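Local coordinates for protein chitooligosaccharidolytic beta-N-acetylglucosaminidase (Ostrinia furnacalis, PDB 3OZP) that hydrolyses terminal beta-linked N-acetylglucosamine units one at a time from the non-reducing ends of chitooligosaccharides, preferring short substrates, at residues R208-M213 / R268-L273; F233-R238 / E324-D329. All coordinates share one frame; numbering follows the deposited sequence.

Contact 1 of 2, residues R208-M213 / R268-L273; sequences RTIEAM and RGVRVL
Ile210 and Val270 meet through their methyl groups where a helix on the outside of the family 20 (beta/alpha)8 barrel passes over the turn leading into strand 271-278. Ile210 CG2 lies 4.1 Å from Val270 CG2, and the two side chains cross obliquely. CG2 of Ile210 stands opposite the backbone N about the first torsion (the CG1 branch has chi1 -68°), which aims this methyl at the turn. Ile210 CG2 also touches the aliphatic part of Arg268, 4.0 Å from Arg268 CD, and there the side chains run at about a right angle. One branch of Ile210 thus serves both of its main partners. The other branch of Val270 is used one helical turn further on: Val270 CG1 sits 3.8 Å from Met213 CE, the terminal methyl of a chain that bends at its last torsion. Val270 and Met213 both rest on Phe221 of strand 220-224, whereas Ile210 reaches Val261 and Phe264 of helix 255-267, so helix, turn and barrel wall share one apolar layer. The turn itself is a Schellman motif closing helix 255-267; Gly269, with its positive phi of 71°, is the C-prime residue, and it separates Arg268 from Val270. Arg268 runs extended from CG to NE and brings its NE near Glu211 CG, but the charged groups do not touch: Glu211 OE2 and Arg268 NH2 are 4.7 Å apart. Arg268 NH1 bonds to Phe264 O, and the guanidinium makes a cation-pi contact with the Phe264 ring. The opposite charges are joined through two waters at the guanidinium edge, in its plane. One accepts from Arg268 NH2 at 2.7 Å; the other accepts from Arg268 NE at 2.8 Å; both donate to Glu211 OE2.

Contact 2 of 2, residues F233-R238 / E324-D329; sequences FVTTKR and EDIYSD
Asp329 and Lys237 are joined by a nearly straight bond, Lys237 N to Asp329 OD1 at 2.9 Å with 168° at the hydrogen, received on the syn lone pair of the carboxylate. The Lys237 chain then runs extended over the helix, Lys237 CB lying 3.8 Å from Asp325 CB. Its ammonium reaches the two aspartates through water: one molecule takes a bond from Lys237 NZ at 2.8 Å and gives one to Asp325 OD2, and a second, held weakly by NZ, gives one to Asp329 OD2. Asp325 OD1 receives the salt bridge from Arg238 NE at 2.7 Å, on the anti side of the carboxylate, while Arg238 NH2 adds a weak bond to the same oxygen. Arg238 CG packs 3.8 Å from Asp325 CB. At the far end Phe233 sets its ring edge against the helix backbone, Phe233 CZ 3.7 Å from Asp329 C. A bend at chi2 (-74°) folds Arg238 back to its site, where Tyr322 makes a cation-pi contact with it. With an alanine in place of Arg238, Asp325 OD1 would probably lose its charged mate and Asp325 CB part of its cover. The Phe233 ring also packs on Met330 and Val333 of helix 317-333 and on Ile258 of helix 255-267, so that this side chain of the loop after strand 220-224 meets both helices; Tyr327 turns away toward helix 373-393.

Overall arrangement
Both contacts belong to the catalytic barrel, and their segments alternate along the chain: 208-213, 233-238, 268-273, 324-329. Their centres are about 23 Å apart and their nearest atoms about 10 Å, so they do not touch; helix 255-267 has residues packing on both. Contact 1 lies about 7 Å from the centre of the chain, at the start of strand 271-278, and away from the annotated sites. Contact 2 lies further out, about 25 Å from the chain centre, and joins the loop after strand 220-224 to helix 317-333. That loop also carries Asp227, assigned by inference to the charge relay; the side chain of Asp227 is about 11 Å from that of Phe233.

Contact 1 of 2, residues R208-M213 / R268-L273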
loop_
_atom_site.group_PDB
_atom_site.type_symbol
_atom_site.label_atom_id
_atom_site.label_comp_id
_atom_site.label_asym_id
_atom_site.label_seq_id
_atom_site.Cartn_x
_atom_site.Cartn_y
_atom_site.Cartn_z
ATOM N N ARG A 208 -9.464 -4.622 -11.910
ATOM C CA ARG A 208 -9.808 -3.774 -10.767
ATOM C C ARG A 208 -9.331 -2.322 -10.976
ATOM O O ARG A 208 -10.048 -1.370 -10.641
ATOM C CB ARG A 208 -9.205 -4.373 -9.487
ATOM C CG ARG A 208 -9.582 -3.660 -8.199
ATOM C CD ARG A 208 -9.094 -4.417 -6.958
ATOM N NE ARG A 208 -7.637 -4.399 -6.813
ATOM C CZ ARG A 208 -6.850 -5.475 -6.845
ATOM N NH1 ARG A 208 -7.365 -6.692 -7.014
ATOM N NH2 ARG A 208 -5.536 -5.334 -6.697
ATOM N N THR A 209 -8.127 -2.171 -11.527
ATOM C CA THR A 209 -7.570 -0.868 -11.907
ATOM C C THR A 209 -8.453 -0.150 -12.935
ATOM O O THR A 209 -8.715 1.053 -12.811
ATOM C CB THR A 209 -6.144 -1.032 -12.472
ATOM O OG1 THR A 209 -5.312 -1.636 -11.480
ATOM C CG2 THR A 209 -5.543 0.310 -12.883
ATOM N N ILE A 210 -8.906 -0.894 -13.940
ATOM C CA ILE A 210 -9.823 -0.364 -14.954
ATOM C C ILE A 210 -11.154 0.096 -14.335
ATOM O O ILE A 210 -11.674 1.158 -14.696
ATOM C CB ILE A 210 -10.018 -1.363 -16.127
ATOM C CG1 ILE A 210 -8.707 -1.481 -16.924
ATOM C CG2 ILE A 210 -11.176 -0.924 -17.044
ATOM C CD1 ILE A 210 -8.620 -2.675 -17.864
ATOM N N GLU A 211 -11.686 -0.686 -13.395
ATOM C CA GLU A 211 -12.899 -0.299 -12.656
ATOM C C GLU A 211 -12.750 1.059 -11.969
ATOM O O GLU A 211 -13.629 1.921 -12.081
ATOM C CB GLU A 211 -13.278 -1.354 -11.615
ATOM C CG GLU A 211 -13.743 -2.667 -12.202
ATOM C CD GLU A 211 -14.352 -3.587 -11.165
ATOM O OE1 GLU A 211 -13.634 -3.996 -10.224
ATOM O OE2 GLU A 211 -15.555 -3.908 -11.300
ATOM N N ALA A 212 -11.635 1.240 -11.264
ATOM C CA ALA A 212 -11.354 2.490 -10.562
ATOM C C ALA A 212 -11.084 3.644 -11.530
ATOM O O ALA A 212 -11.426 4.791 -11.239
ATOM C CB ALA A 212 -10.189 2.309 -9.593
ATOM N N MET A 213 -10.478 3.334 -12.674
ATOM C CA MET A 213 -10.230 4.335 -13.718
ATOM C C MET A 213 -11.545 4.903 -14.241
ATOM O O MET A 213 -11.708 6.123 -14.334
ATOM C CB MET A 213 -9.425 3.741 -14.876
ATOM C CG MET A 213 -7.951 3.510 -14.559
ATOM S SD MET A 213 -7.072 2.644 -15.869
ATOM C CE MET A 213 -7.191 3.831 -17.202
ATOM N N ARG A 268 -16.021 -0.074 -20.350
ATOM C CA ARG A 268 -15.867 0.983 -19.353
ATOM C C ARG A 268 -15.222 2.258 -19.912
ATOM O O ARG A 268 -14.812 3.142 -19.153
ATOM C CB ARG A 268 -15.093 0.455 -18.140
ATOM C CG ARG A 268 -15.947 -0.404 -17.220
ATOM C CD ARG A 268 -15.131 -1.429 -16.455
ATOM N NE ARG A 268 -16.000 -2.397 -15.780
ATOM C CZ ARG A 268 -16.515 -3.484 -16.354
ATOM N NH1 ARG A 268 -16.242 -3.778 -17.624
ATOM N NH2 ARG A 268 -17.293 -4.296 -15.648
ATOM N N GLY A 269 -15.158 2.355 -21.238
ATOM C CA GLY A 269 -14.617 3.545 -21.902
ATOM C C GLY A 269 -13.114 3.695 -21.759
ATOM O O GLY A 269 -12.581 4.804 -21.862
ATOM N N VAL A 270 -12.428 2.577 -21.530
ATOM C CA VAL A 270 -10.977 2.576 -21.354
ATOM C C VAL A 270 -10.260 1.871 -22.511
ATOM O O VAL A 270 -10.428 0.670 -22.737
ATOM C CB VAL A 270 -10.554 1.962 -19.990
ATOM C CG1 VAL A 270 -9.017 1.830 -19.889
ATOM C CG2 VAL A 270 -11.097 2.788 -18.838
ATOM N N ARG A 271 -9.477 2.662 -23.237
ATOM C CA ARG A 271 -8.581 2.210 -24.296
ATOM C C ARG A 271 -7.390 1.479 -23.669
ATOM O O ARG A 271 -6.692 2.037 -22.824
ATOM C CB ARG A 271 -8.095 3.448 -25.063
ATOM C CG ARG A 271 -6.895 3.268 -25.980
ATOM C CD ARG A 271 -6.178 4.609 -26.191
ATOM N NE ARG A 271 -6.849 5.481 -27.159
ATOM C CZ ARG A 271 -7.390 6.671 -26.890
ATOM N NH1 ARG A 271 -7.957 7.369 -27.865
ATOM N NH2 ARG A 271 -7.369 7.176 -25.661
ATOM N N VAL A 272 -7.174 0.229 -24.074
ATOM C CA VAL A 272 -6.008 -0.527 -23.617
ATOM C C VAL A 272 -4.900 -0.435 -24.665
ATOM O O VAL A 272 -4.973 -1.046 -25.730
ATOM C CB VAL A 272 -6.364 -1.999 -23.257
ATOM C CG1 VAL A 272 -5.124 -2.753 -22.772
ATOM C CG2 VAL A 272 -7.458 -2.036 -22.196
ATOM N N LEU A 273 -3.878 0.347 -24.341
ATOM C CA LEU A 273 -2.831 0.731 -25.277
ATOM C C LEU A 273 -1.520 0.006 -24.941
ATOM O O LEU A 273 -0.910 0.272 -23.904
ATOM C CB LEU A 273 -2.639 2.255 -25.211
ATOM C CG LEU A 273 -1.958 3.041 -26.335
ATOM C CD1 LEU A 273 -2.081 4.547 -26.068
ATOM C CD2 LEU A 273 -0.494 2.655 -26.525
HETATM O O HOH W 1 -17.788 -4.006 -13.036
HETATM O O HOH W 2 -16.585 -1.568 -13.207
#

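Contact 2 of 2, residues F233-R238 / E324-D329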
loop_
_atom_site.group_PDB
_atom_site.type_symbol
_atom_site.label_atom_id
_atom_site.label_comp_id
_atom_site.label_asym_id
_atom_site.label_seq_id
_atom_site.Cartn_x
_atom_site.Cartn_y
_atom_site.Cartn_z
ATOM N N PHE A 233 4.174 -11.237 -22.180
ATOM C CA PHE A 233 3.260 -11.241 -23.316
ATOM C C PHE A 233 3.373 -12.545 -24.107
ATOM O O PHE A 233 4.452 -12.891 -24.590
ATOM C CB PHE A 233 3.500 -10.037 -24.244
ATOM C CG PHE A 233 2.681 -10.076 -25.512
ATOM C CD1 PHE A 233 3.300 -10.159 -26.757
ATOM C CD2 PHE A 233 1.290 -10.055 -25.457
ATOM C CE1 PHE A 233 2.546 -10.202 -27.928
ATOM C CE2 PHE A 233 0.527 -10.105 -26.622
ATOM C CZ PHE A 233 1.153 -10.180 -27.859
ATOM N N VAL A 234 2.256 -13.256 -24.234
ATOM C CA VAL A 234 2.236 -14.507 -24.990
ATOM C C VAL A 234 2.179 -14.232 -26.498
ATOM O O VAL A 234 1.110 -13.939 -27.049
ATOM C CB VAL A 234 1.096 -15.459 -24.528
ATOM C CG1 VAL A 234 0.982 -16.677 -25.453
ATOM C CG2 VAL A 234 1.345 -15.915 -23.100
ATOM N N THR A 235 3.349 -14.301 -27.133
ATOM C CA THR A 235 3.489 -14.238 -28.593
ATOM C C THR A 235 3.316 -15.634 -29.143
ATOM O O THR A 235 4.181 -16.480 -28.941
ATOM C CB THR A 235 4.933 -13.870 -29.018
ATOM O OG1 THR A 235 5.574 -13.067 -28.022
ATOM C CG2 THR A 235 4.964 -13.184 -30.368
ATOM N N THR A 236 2.219 -15.875 -29.854
ATOM C CA THR A 236 1.994 -17.169 -30.499
ATOM C C THR A 236 3.046 -17.437 -31.584
ATOM O O THR A 236 3.514 -18.571 -31.737
ATOM C CB THR A 236 0.563 -17.272 -31.078
ATOM O OG1 THR A 236 -0.384 -17.002 -30.040
ATOM C CG2 THR A 236 0.284 -18.665 -31.651
ATOM N N LYS A 237 3.437 -16.387 -32.306
ATOM C CA LYS A 237 4.389 -16.522 -33.413
ATOM C C LYS A 237 5.844 -16.685 -32.982
ATOM O O LYS A 237 6.636 -17.314 -33.688
ATOM C CB LYS A 237 4.245 -15.358 -34.401
ATOM C CG LYS A 237 2.934 -15.394 -35.154
ATOM C CD LYS A 237 2.766 -14.208 -36.084
ATOM C CE LYS A 237 1.486 -14.376 -36.889
ATOM N NZ LYS A 237 1.287 -13.272 -37.857
ATOM N N ARG A 238 6.202 -16.119 -31.833
ATOM C CA ARG A 238 7.559 -16.265 -31.299
ATOM C C ARG A 238 7.512 -16.733 -29.837
ATOM O O ARG A 238 7.912 -15.998 -28.925
ATOM C CB ARG A 238 8.355 -14.959 -31.450
ATOM C CG ARG A 238 8.465 -14.424 -32.885
ATOM C CD ARG A 238 9.443 -15.230 -33.742
ATOM N NE ARG A 238 9.468 -14.745 -35.122
ATOM C CZ ARG A 238 10.348 -15.124 -36.050
ATOM N NH1 ARG A 238 11.295 -16.010 -35.768
ATOM N NH2 ARG A 238 10.277 -14.614 -37.273
ATOM N N GLU A 324 8.002 -7.766 -36.384
ATOM C CA GLU A 324 6.762 -7.875 -37.147
ATOM C C GLU A 324 5.801 -8.854 -36.487
ATOM O O GLU A 324 4.610 -8.571 -36.367
ATOM C CB GLU A 324 7.035 -8.310 -38.588
ATOM C CG GLU A 324 5.797 -8.250 -39.488
ATOM C CD GLU A 324 6.076 -8.651 -40.927
ATOM O OE1 GLU A 324 7.202 -8.422 -41.422
ATOM O OE2 GLU A 324 5.157 -9.194 -41.570
ATOM N N ASP A 325 6.331 -9.999 -36.058
ATOM C CA ASP A 325 5.529 -11.032 -35.412
ATOM C C ASP A 325 4.978 -10.585 -34.056
ATOM O O ASP A 325 3.811 -10.822 -33.760
ATOM C CB ASP A 325 6.335 -12.329 -35.267
ATOM C CG ASP A 325 6.539 -13.055 -36.601
ATOM O OD1 ASP A 325 7.339 -14.010 -36.627
ATOM O OD2 ASP A 325 5.906 -12.678 -37.618
ATOM N N ILE A 326 5.817 -9.944 -33.240
ATOM C CA ILE A 326 5.385 -9.432 -31.934
ATOM C C ILE A 326 4.273 -8.393 -32.117
ATOM O O ILE A 326 3.204 -8.514 -31.510
ATOM C CB ILE A 326 6.560 -8.832 -31.117
ATOM C CG1 ILE A 326 7.562 -9.930 -30.727
ATOM C CG2 ILE A 326 6.045 -8.105 -29.855
ATOM C CD1 ILE A 326 8.943 -9.403 -30.360
ATOM N N TYR A 327 4.524 -7.400 -32.975
ATOM C CA TYR A 327 3.557 -6.329 -33.221
ATOM C C TYR A 327 2.249 -6.895 -33.762
ATOM O O TYR A 327 1.168 -6.459 -33.376
ATOM C CB TYR A 327 4.103 -5.277 -34.202
ATOM C CG TYR A 327 5.388 -4.566 -33.810
ATOM C CD1 TYR A 327 5.769 -4.416 -32.474
ATOM C CD2 TYR A 327 6.204 -4.000 -34.792
ATOM C CE1 TYR A 327 6.945 -3.748 -32.132
ATOM C CE2 TYR A 327 7.375 -3.331 -34.466
ATOM C CZ TYR A 327 7.744 -3.205 -33.138
ATOM O OH TYR A 327 8.913 -2.546 -32.823
ATOM N N SER A 328 2.360 -7.883 -34.648
ATOM C CA SER A 328 1.198 -8.530 -35.249
ATOM C C SER A 328 0.360 -9.291 -34.218
ATOM O O SER A 328 -0.871 -9.208 -34.226
ATOM C CB SER A 328 1.641 -9.455 -36.385
ATOM O OG SER A 328 0.520 -9.982 -37.069
ATOM N N ASP A 329 1.033 -10.018 -33.327
ATOM C CA ASP A 329 0.362 -10.698 -32.220
ATOM C C ASP A 329 -0.286 -9.690 -31.258
ATOM O O ASP A 329 -1.401 -9.908 -30.787
ATOM C CB ASP A 329 1.327 -11.641 -31.483
ATOM C CG ASP A 329 1.560 -12.956 -32.239
ATOM O OD1 ASP A 329 2.578 -13.636 -31.977
ATOM O OD2 ASP A 329 0.728 -13.311 -33.103
HETATM O O HOH W 3 3.461 -11.688 -38.560
HETATM O O HOH W 4 -0.549 -12.166 -35.459
#